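PDB 3SFT: protein-glutamate methylesterase/protein-glutamine glutaminase from Thermotoga maritima, which probably removes methyl groups from specific methylglutamate residues of chemoreceptors and deamidates particular receptor glutamines, through its C-terminal catalytic domain in chemotaxis signalling. Local coordinates for residues I37-H42 with V77-G82; D83-L88 with R109-F114. All blocks are in the same frame, centred on the assembly; numbering follows the deposited sequence.

Contact 1: I37-H42 with V77-G82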
ATOM      1  N   ILE A  37       4.572  -4.244  -5.190  1.00 19.56           N
ATOM      2  CA  ILE A  37       3.426  -3.768  -4.420  1.00 19.75           C
ATOM      3  C   ILE A  37       3.702  -3.915  -2.929  1.00 19.27           C
ATOM      4  O   ILE A  37       4.207  -4.947  -2.483  1.00 19.70           O
ATOM      5  CB  ILE A  37       2.137  -4.542  -4.782  1.00 18.09           C
ATOM      6  CG1 ILE A  37       1.831  -4.385  -6.273  1.00 18.79           C
ATOM      7  CG2 ILE A  37       0.963  -4.046  -3.943  1.00 18.32           C
ATOM      8  CD1 ILE A  37       0.637  -5.168  -6.741  1.00 14.51           C
ATOM      9  N   VAL A  38       3.416  -2.860  -2.175  1.00 18.06           N
ATOM     10  CA  VAL A  38       3.615  -2.858  -0.729  1.00 16.66           C
ATOM     11  C   VAL A  38       2.262  -2.646  -0.054  1.00 16.62           C
ATOM     12  O   VAL A  38       1.522  -1.720  -0.398  1.00 17.33           O
ATOM     13  CB  VAL A  38       4.586  -1.734  -0.293  1.00 17.88           C
ATOM     14  CG1 VAL A  38       4.782  -1.762   1.212  1.00 18.39           C
ATOM     15  CG2 VAL A  38       5.926  -1.885  -1.009  1.00 19.28           C
ATOM     16  N   VAL A  39       1.925  -3.521   0.884  1.00 15.21           N
ATOM     17  CA  VAL A  39       0.655  -3.411   1.582  1.00 16.12           C
ATOM     18  C   VAL A  39       0.849  -3.197   3.076  1.00 15.58           C
ATOM     19  O   VAL A  39       1.527  -3.979   3.734  1.00 17.18           O
ATOM     20  CB  VAL A  39      -0.213  -4.685   1.380  1.00 17.24           C
ATOM     21  CG1 VAL A  39      -1.503  -4.584   2.189  1.00 16.33           C
ATOM     22  CG2 VAL A  39      -0.529  -4.883  -0.096  1.00 14.96           C
ATOM     23  N   VAL A  40       0.273  -2.115   3.594  1.00 14.59           N
ATOM     24  CA  VAL A  40       0.326  -1.806   5.014  1.00 13.92           C
ATOM     25  C   VAL A  40      -1.104  -1.952   5.536  1.00 15.58           C
ATOM     26  O   VAL A  40      -1.950  -1.082   5.332  1.00 15.21           O
ATOM     27  CB  VAL A  40       0.831  -0.368   5.292  1.00 14.39           C
ATOM     28  CG1 VAL A  40       0.855  -0.107   6.785  1.00 13.78           C
ATOM     29  CG2 VAL A  40       2.230  -0.162   4.707  1.00 14.24           C
ATOM     30  N   GLN A  41      -1.368  -3.085   6.170  1.00 16.30           N
ATOM     31  CA  GLN A  41      -2.674  -3.399   6.731  1.00 17.19           C
ATOM     32  C   GLN A  41      -2.600  -3.307   8.250  1.00 18.37           C
ATOM     33  O   GLN A  41      -1.760  -3.963   8.868  1.00 19.34           O
ATOM     34  CB  GLN A  41      -3.073  -4.824   6.301  1.00 16.52           C
ATOM     35  CG  GLN A  41      -4.223  -5.478   7.084  1.00 16.26           C
ATOM     36  CD  GLN A  41      -5.576  -4.855   6.812  1.00 16.71           C
ATOM     37  OE1 GLN A  41      -5.937  -4.603   5.669  1.00 20.43           O
ATOM     38  NE2 GLN A  41      -6.348  -4.640   7.866  1.00 15.17           N
ATOM     39  N   HIS A  42      -3.465  -2.482   8.842  1.00 19.96           N
ATOM     40  CA  HIS A  42      -3.522  -2.322  10.300  1.00 22.88           C
ATOM     41  C   HIS A  42      -3.988  -3.644  10.894  1.00 24.68           C
ATOM     42  O   HIS A  42      -5.014  -4.189  10.487  1.00 24.31           O
ATOM     43  CB  HIS A  42      -4.526  -1.240  10.714  1.00 21.39           C
ATOM     44  CG  HIS A  42      -4.199   0.129  10.208  1.00 20.84           C
ATOM     45  ND1 HIS A  42      -4.967   1.232  10.511  1.00 22.94           N
ATOM     46  CD2 HIS A  42      -3.197   0.574   9.417  1.00 20.78           C
ATOM     47  CE1 HIS A  42      -4.453   2.297   9.926  1.00 22.29           C
ATOM     48  NE2 HIS A  42      -3.379   1.927   9.257  1.00 22.60           N
ATOM     49  N   VAL A  77       4.343  -8.943  -3.678  1.00 21.03           N
ATOM     50  CA  VAL A  77       3.417  -8.140  -2.899  1.00 19.51           C
ATOM     51  C   VAL A  77       3.915  -8.328  -1.466  1.00 21.75           C
ATOM     52  O   VAL A  77       3.945  -9.448  -0.949  1.00 22.51           O
ATOM     53  CB  VAL A  77       1.958  -8.636  -3.054  1.00 19.70           C
ATOM     54  CG1 VAL A  77       1.010  -7.796  -2.194  1.00 18.62           C
ATOM     55  CG2 VAL A  77       1.536  -8.552  -4.514  1.00 14.15           C
ATOM     56  N   TYR A  78       4.394  -7.243  -0.867  1.00 20.39           N
ATOM     57  CA  TYR A  78       4.938  -7.292   0.485  1.00 19.38           C
ATOM     58  C   TYR A  78       3.981  -6.762   1.553  1.00 18.96           C
ATOM     59  O   TYR A  78       3.508  -5.633   1.462  1.00 19.60           O
ATOM     60  CB  TYR A  78       6.246  -6.504   0.546  1.00 18.05           C
ATOM     61  CG  TYR A  78       7.270  -6.893  -0.501  1.00 21.22           C
ATOM     62  CD1 TYR A  78       8.178  -7.927  -0.267  1.00 20.31           C
ATOM     63  CD2 TYR A  78       7.344  -6.211  -1.716  1.00 21.04           C
ATOM     64  CE1 TYR A  78       9.133  -8.274  -1.219  1.00 23.19           C
ATOM     65  CE2 TYR A  78       8.297  -6.548  -2.675  1.00 22.22           C
ATOM     66  CZ  TYR A  78       9.187  -7.580  -2.418  1.00 22.58           C
ATOM     67  OH  TYR A  78      10.129  -7.918  -3.355  1.00 22.62           O
ATOM     68  N   ILE A  79       3.712  -7.585   2.564  1.00 16.95           N
ATOM     69  CA  ILE A  79       2.830  -7.206   3.663  1.00 18.58           C
ATOM     70  C   ILE A  79       3.711  -6.694   4.804  1.00 19.37           C
ATOM     71  O   ILE A  79       4.647  -7.381   5.223  1.00 19.28           O
ATOM     72  CB  ILE A  79       2.011  -8.421   4.187  1.00 19.16           C
ATOM     73  CG1 ILE A  79       1.242  -9.104   3.048  1.00 19.03           C
ATOM     74  CG2 ILE A  79       1.081  -7.989   5.296  1.00 18.60           C
ATOM     75  CD1 ILE A  79       0.372  -8.179   2.206  1.00 20.64           C
ATOM     76  N   ALA A  80       3.430  -5.490   5.296  1.00 17.95           N
ATOM     77  CA  ALA A  80       4.220  -4.926   6.389  1.00 18.50           C
ATOM     78  C   ALA A  80       4.037  -5.739   7.678  1.00 19.23           C
ATOM     79  O   ALA A  80       2.913  -6.035   8.072  1.00 17.94           O
ATOM     80  CB  ALA A  80       3.838  -3.466   6.618  1.00 16.81           C
ATOM     81  N   PRO A  81       5.143  -6.158   8.318  1.00 20.66           N
ATOM     82  CA  PRO A  81       5.072  -6.936   9.558  1.00 21.68           C
ATOM     83  C   PRO A  81       4.716  -6.037  10.745  1.00 24.01           C
ATOM     84  O   PRO A  81       4.896  -4.816  10.679  1.00 25.01           O
ATOM     85  CB  PRO A  81       6.487  -7.498   9.681  1.00 21.49           C
ATOM     86  CG  PRO A  81       7.320  -6.397   9.125  1.00 22.23           C
ATOM     87  CD  PRO A  81       6.544  -6.001   7.882  1.00 21.37           C
ATOM     88  N   GLY A  82       4.228  -6.641  11.827  1.00 24.24           N
ATOM     89  CA  GLY A  82       3.848  -5.875  13.003  1.00 25.35           C
ATOM     90  C   GLY A  82       4.999  -5.332  13.834  1.00 26.52           C
ATOM     91  O   GLY A  82       6.154  -5.698  13.625  1.00 25.15           O
TER
HETATM   92  O   HOH W   1       0.539  -4.787   7.320  1.00 17.34           O
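Tyr78 O takes the N-H of Val39 at 2.7 Å in an almost straight bond (175° at the hydrogen), and the CA of Val38 adds a longer C-H...O contact to the same oxygen. Two further rungs, Tyr78 N to Ile37 O at 2.8 Å and Ala80 N to Val39 O at 2.9 Å, complete the ladder of a parallel pair, strand 37-41 beside strand 77-79, whose axes are turned 23° from each other. Past Ala80 the chains part, and a water takes over the pairing, accepting from Gln41 N and donating to Ala80 O, both at 2.8 Å. Ile37, Val39, Val77 and Ile79 share one face of the sheet. Ile37 lies alongside Val77 there, its CB 4.1 Å from Val77 CG2. The tip of Ile79 turns back toward its neighbour (chi2 -53°), setting CD1 3.6 Å from Val39 CB, while Val39 CG2 touches Val77 CG1. Tyr78 is on the other face, its hydroxyl bonded to Lys73 N. Just past the strand end comes His42, a predicted active-site residue whose NE2 bonds Asp138 OD2; Gln41, the last strand residue, reaches Ser14 and the backbone of Ser15. Helix 48-58 touches Ile79 and Gln41 on one face, helix 112-123 packs on Val38 and Val40 on the other, and strands 9-14 and 62-65 flank the pair in the seven-stranded parallel sheet.

Contact 2: D83-L88 with R109-F114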
ATOM      1  N   ASP A  83       4.670  -4.418  14.746  1.00 29.11           N
ATOM      2  CA  ASP A  83       5.627  -3.787  15.659  1.00 31.49           C
ATOM      3  C   ASP A  83       6.585  -2.753  15.064  1.00 31.12           C
ATOM      4  O   ASP A  83       7.255  -2.034  15.809  1.00 29.31           O
ATOM      5  CB  ASP A  83       6.437  -4.855  16.410  1.00 35.89           C
ATOM      6  CG  ASP A  83       5.569  -5.747  17.282  1.00 40.32           C
ATOM      7  OD1 ASP A  83       4.752  -5.201  18.059  1.00 42.30           O
ATOM      8  OD2 ASP A  83       5.712  -6.989  17.192  1.00 40.49           O
ATOM      9  N   PHE A  84       6.653  -2.670  13.738  1.00 30.10           N
ATOM     10  CA  PHE A  84       7.557  -1.722  13.079  1.00 29.19           C
ATOM     11  C   PHE A  84       6.884  -0.944  11.952  1.00 27.89           C
ATOM     12  O   PHE A  84       5.902  -1.399  11.366  1.00 26.12           O
ATOM     13  CB  PHE A  84       8.747  -2.454  12.434  1.00 31.35           C
ATOM     14  CG  PHE A  84       9.585  -3.262  13.387  1.00 34.41           C
ATOM     15  CD1 PHE A  84      10.644  -2.679  14.072  1.00 36.29           C
ATOM     16  CD2 PHE A  84       9.366  -4.630  13.534  1.00 35.05           C
ATOM     17  CE1 PHE A  84      11.481  -3.451  14.888  1.00 38.25           C
ATOM     18  CE2 PHE A  84      10.193  -5.408  14.347  1.00 35.82           C
ATOM     19  CZ  PHE A  84      11.251  -4.820  15.024  1.00 36.34           C
ATOM     20  N   HIS A  85       7.417   0.241  11.669  1.00 26.72           N
ATOM     21  CA  HIS A  85       6.949   1.056  10.552  1.00 25.80           C
ATOM     22  C   HIS A  85       7.827   0.528   9.423  1.00 25.55           C
ATOM     23  O   HIS A  85       9.016   0.263   9.635  1.00 26.65           O
ATOM     24  CB  HIS A  85       7.254   2.538  10.768  1.00 23.50           C
ATOM     25  CG  HIS A  85       6.290   3.230  11.680  1.00 23.25           C
ATOM     26  ND1 HIS A  85       4.927   3.170  11.503  1.00 23.21           N
ATOM     27  CD2 HIS A  85       6.497   4.008  12.768  1.00 23.14           C
ATOM     28  CE1 HIS A  85       4.332   3.881  12.445  1.00 23.58           C
ATOM     29  NE2 HIS A  85       5.261   4.399  13.225  1.00 24.89           N
ATOM     30  N   LEU A  86       7.238   0.299   8.257  1.00 23.66           N
ATOM     31  CA  LEU A  86       7.990  -0.216   7.121  1.00 22.67           C
ATOM     32  C   LEU A  86       8.555   0.905   6.252  1.00 23.27           C
ATOM     33  O   LEU A  86       7.815   1.605   5.557  1.00 23.46           O
ATOM     34  CB  LEU A  86       7.106  -1.137   6.282  1.00 21.76           C
ATOM     35  CG  LEU A  86       7.774  -1.805   5.081  1.00 22.18           C
ATOM     36  CD1 LEU A  86       8.904  -2.711   5.554  1.00 21.28           C
ATOM     37  CD2 LEU A  86       6.737  -2.604   4.302  1.00 20.58           C
ATOM     38  N   GLY A  87       9.873   1.071   6.295  1.00 22.59           N
ATOM     39  CA  GLY A  87      10.504   2.100   5.496  1.00 22.12           C
ATOM     40  C   GLY A  87      11.075   1.557   4.205  1.00 22.51           C
ATOM     41  O   GLY A  87      11.106   0.346   3.990  1.00 23.91           O
ATOM     42  N   LEU A  88      11.450   2.470   3.315  1.00 22.63           N
ATOM     43  CA  LEU A  88      12.069   2.138   2.037  1.00 23.82           C
ATOM     44  C   LEU A  88      13.265   3.063   1.879  1.00 24.32           C
ATOM     45  O   LEU A  88      13.209   4.228   2.274  1.00 25.03           O
ATOM     46  CB  LEU A  88      11.106   2.340   0.861  1.00 22.09           C
ATOM     47  CG  LEU A  88      10.047   1.262   0.627  1.00 24.11           C
ATOM     48  CD1 LEU A  88       8.790   1.581   1.417  1.00 21.26           C
ATOM     49  CD2 LEU A  88       9.724   1.187  -0.851  1.00 25.90           C
ATOM     50  N   ARG A 109       1.017   1.279  14.182  1.00 28.39           N
ATOM     51  CA  ARG A 109       2.371   0.996  13.716  1.00 26.51           C
ATOM     52  C   ARG A 109       2.395  -0.474  13.297  1.00 24.24           C
ATOM     53  O   ARG A 109       2.167  -1.358  14.118  1.00 21.61           O
ATOM     54  CB  ARG A 109       3.407   1.251  14.821  1.00 28.88           C
ATOM     55  CG  ARG A 109       4.847   0.985  14.395  1.00 32.35           C
ATOM     56  CD  ARG A 109       5.836   1.293  15.506  1.00 33.67           C
ATOM     57  NE  ARG A 109       5.656   0.419  16.663  1.00 37.14           N
ATOM     58  CZ  ARG A 109       6.131   0.680  17.877  1.00 39.46           C
ATOM     59  NH1 ARG A 109       6.818   1.793  18.098  1.00 40.04           N
ATOM     60  NH2 ARG A 109       5.902  -0.162  18.878  1.00 40.15           N
ATOM     61  N   PRO A 110       2.677  -0.754  12.012  1.00 22.83           N
ATOM     62  CA  PRO A 110       2.973   0.204  10.941  1.00 21.54           C
ATOM     63  C   PRO A 110       1.808   1.098  10.512  1.00 21.67           C
ATOM     64  O   PRO A 110       0.645   0.702  10.579  1.00 20.29           O
ATOM     65  CB  PRO A 110       3.401  -0.704   9.788  1.00 20.84           C
ATOM     66  CG  PRO A 110       2.540  -1.920  10.001  1.00 21.03           C
ATOM     67  CD  PRO A 110       2.689  -2.135  11.493  1.00 21.73           C
ATOM     68  N   ALA A 111       2.148   2.314  10.099  1.00 21.80           N
ATOM     69  CA  ALA A 111       1.180   3.292   9.602  1.00 21.25           C
ATOM     70  C   ALA A 111       1.529   3.456   8.132  1.00 20.75           C
ATOM     71  O   ALA A 111       2.705   3.601   7.795  1.00 20.20           O
ATOM     72  CB  ALA A 111       1.352   4.622  10.314  1.00 20.15           C
ATOM     73  N   VAL A 112       0.532   3.429   7.253  1.00 20.26           N
ATOM     74  CA  VAL A 112       0.817   3.583   5.829  1.00 18.80           C
ATOM     75  C   VAL A 112       1.429   4.960   5.513  1.00 17.74           C
ATOM     76  O   VAL A 112       2.161   5.095   4.538  1.00 16.92           O
ATOM     77  CB  VAL A 112      -0.422   3.277   4.933  1.00 18.52           C
ATOM     78  CG1 VAL A 112      -1.380   4.454   4.896  1.00 16.45           C
ATOM     79  CG2 VAL A 112       0.033   2.894   3.521  1.00 19.25           C
ATOM     80  N   ASP A 113       1.176   5.960   6.362  1.00 17.16           N
ATOM     81  CA  ASP A 113       1.748   7.302   6.163  1.00 18.15           C
ATOM     82  C   ASP A 113       3.280   7.255   6.125  1.00 16.77           C
ATOM     83  O   ASP A 113       3.910   7.932   5.313  1.00 16.27           O
ATOM     84  CB  ASP A 113       1.306   8.273   7.270  1.00 18.80           C
ATOM     85  CG  ASP A 113      -0.079   8.859   7.031  1.00 21.15           C
ATOM     86  OD1 ASP A 113      -0.608   8.746   5.903  1.00 21.73           O
ATOM     87  OD2 ASP A 113      -0.637   9.445   7.981  1.00 21.67           O
ATOM     88  N   PHE A 114       3.871   6.451   7.005  1.00 17.67           N
ATOM     89  CA  PHE A 114       5.328   6.315   7.059  1.00 17.95           C
ATOM     90  C   PHE A 114       5.878   5.700   5.769  1.00 17.86           C
ATOM     91  O   PHE A 114       6.852   6.206   5.198  1.00 19.45           O
ATOM     92  CB  PHE A 114       5.745   5.464   8.263  1.00 20.36           C
ATOM     93  CG  PHE A 114       7.236   5.425   8.495  1.00 23.25           C
ATOM     94  CD1 PHE A 114       7.826   6.261   9.441  1.00 24.51           C
ATOM     95  CD2 PHE A 114       8.050   4.555   7.773  1.00 22.87           C
ATOM     96  CE1 PHE A 114       9.204   6.229   9.663  1.00 24.36           C
ATOM     97  CE2 PHE A 114       9.425   4.515   7.987  1.00 23.81           C
ATOM     98  CZ  PHE A 114      10.002   5.354   8.933  1.00 24.67           C
TER
HETATM   99  O   HOH W   2       1.760  -3.883  14.744  1.00 31.83           O
HETATM  100  O   HOH W   3       4.612   1.757   7.730  1.00 21.72           O
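His85 is held between Arg109 and Phe114 where the first strand of a beta hairpin, 85-91, meets the N-terminus of helix 112-123 in the modified doubly wound alpha/beta fold. Arg109 passes over the imidazole at about a right angle: CG, anti to its backbone N (chi1 -180°), sits above the ring centre, 3.5 Å from the centroid, in a CH-pi contact. The Phe114 ring lies nearly parallel to the imidazole, planes at 10°, but slid so far aside that the two barely overlap; instead His85 CB rests on the phenyl face, 3.8 Å from its centroid. The phenyl edge meets Leu86 O and Gly87 CA, the latter 3.6 Å from Phe114 CE2. At the imidazole edge ND1 accepts the N-H of Ala111, the helix N-cap residue, at 3.2 Å, while NE2 bonds Asp103 O. An alanine in place of His85 would probably leave Ala111 N and Asp103 O without their mates and open a gap beneath the arginine chain. Pro110, after a cis peptide bond, packs tightly on Phe84 O, its CB 3.0 Å from that oxygen. One water accepts from Leu86 N and donates to Ala111 O, 2.7 Å away.

Overall arrangement
The two contacts follow one another along the chain, 37-42 with 77-82 closing before 83-88 with 109-114 opens, and their centres are about 9 Å apart. Contact 1 belongs to the parallel sheet; contact 2 joins the antiparallel hairpin of 85-91 and 94-100 to helix 112-123, which packs on Val38 and Val40 of the parallel sheet. They touch directly: Leu86 CD2 packs on Val38 CG1 and Ala80 CB, and Val40 CG1 lies 3.6 Å from Val112 N. Both border the predicted catalytic site of the methylesterase domain. Contact 1 supplies His42, while the backbone N-H groups of Val112 and Asp113 bond the carboxylate of Asp138, His42's partner, probably helping to position it.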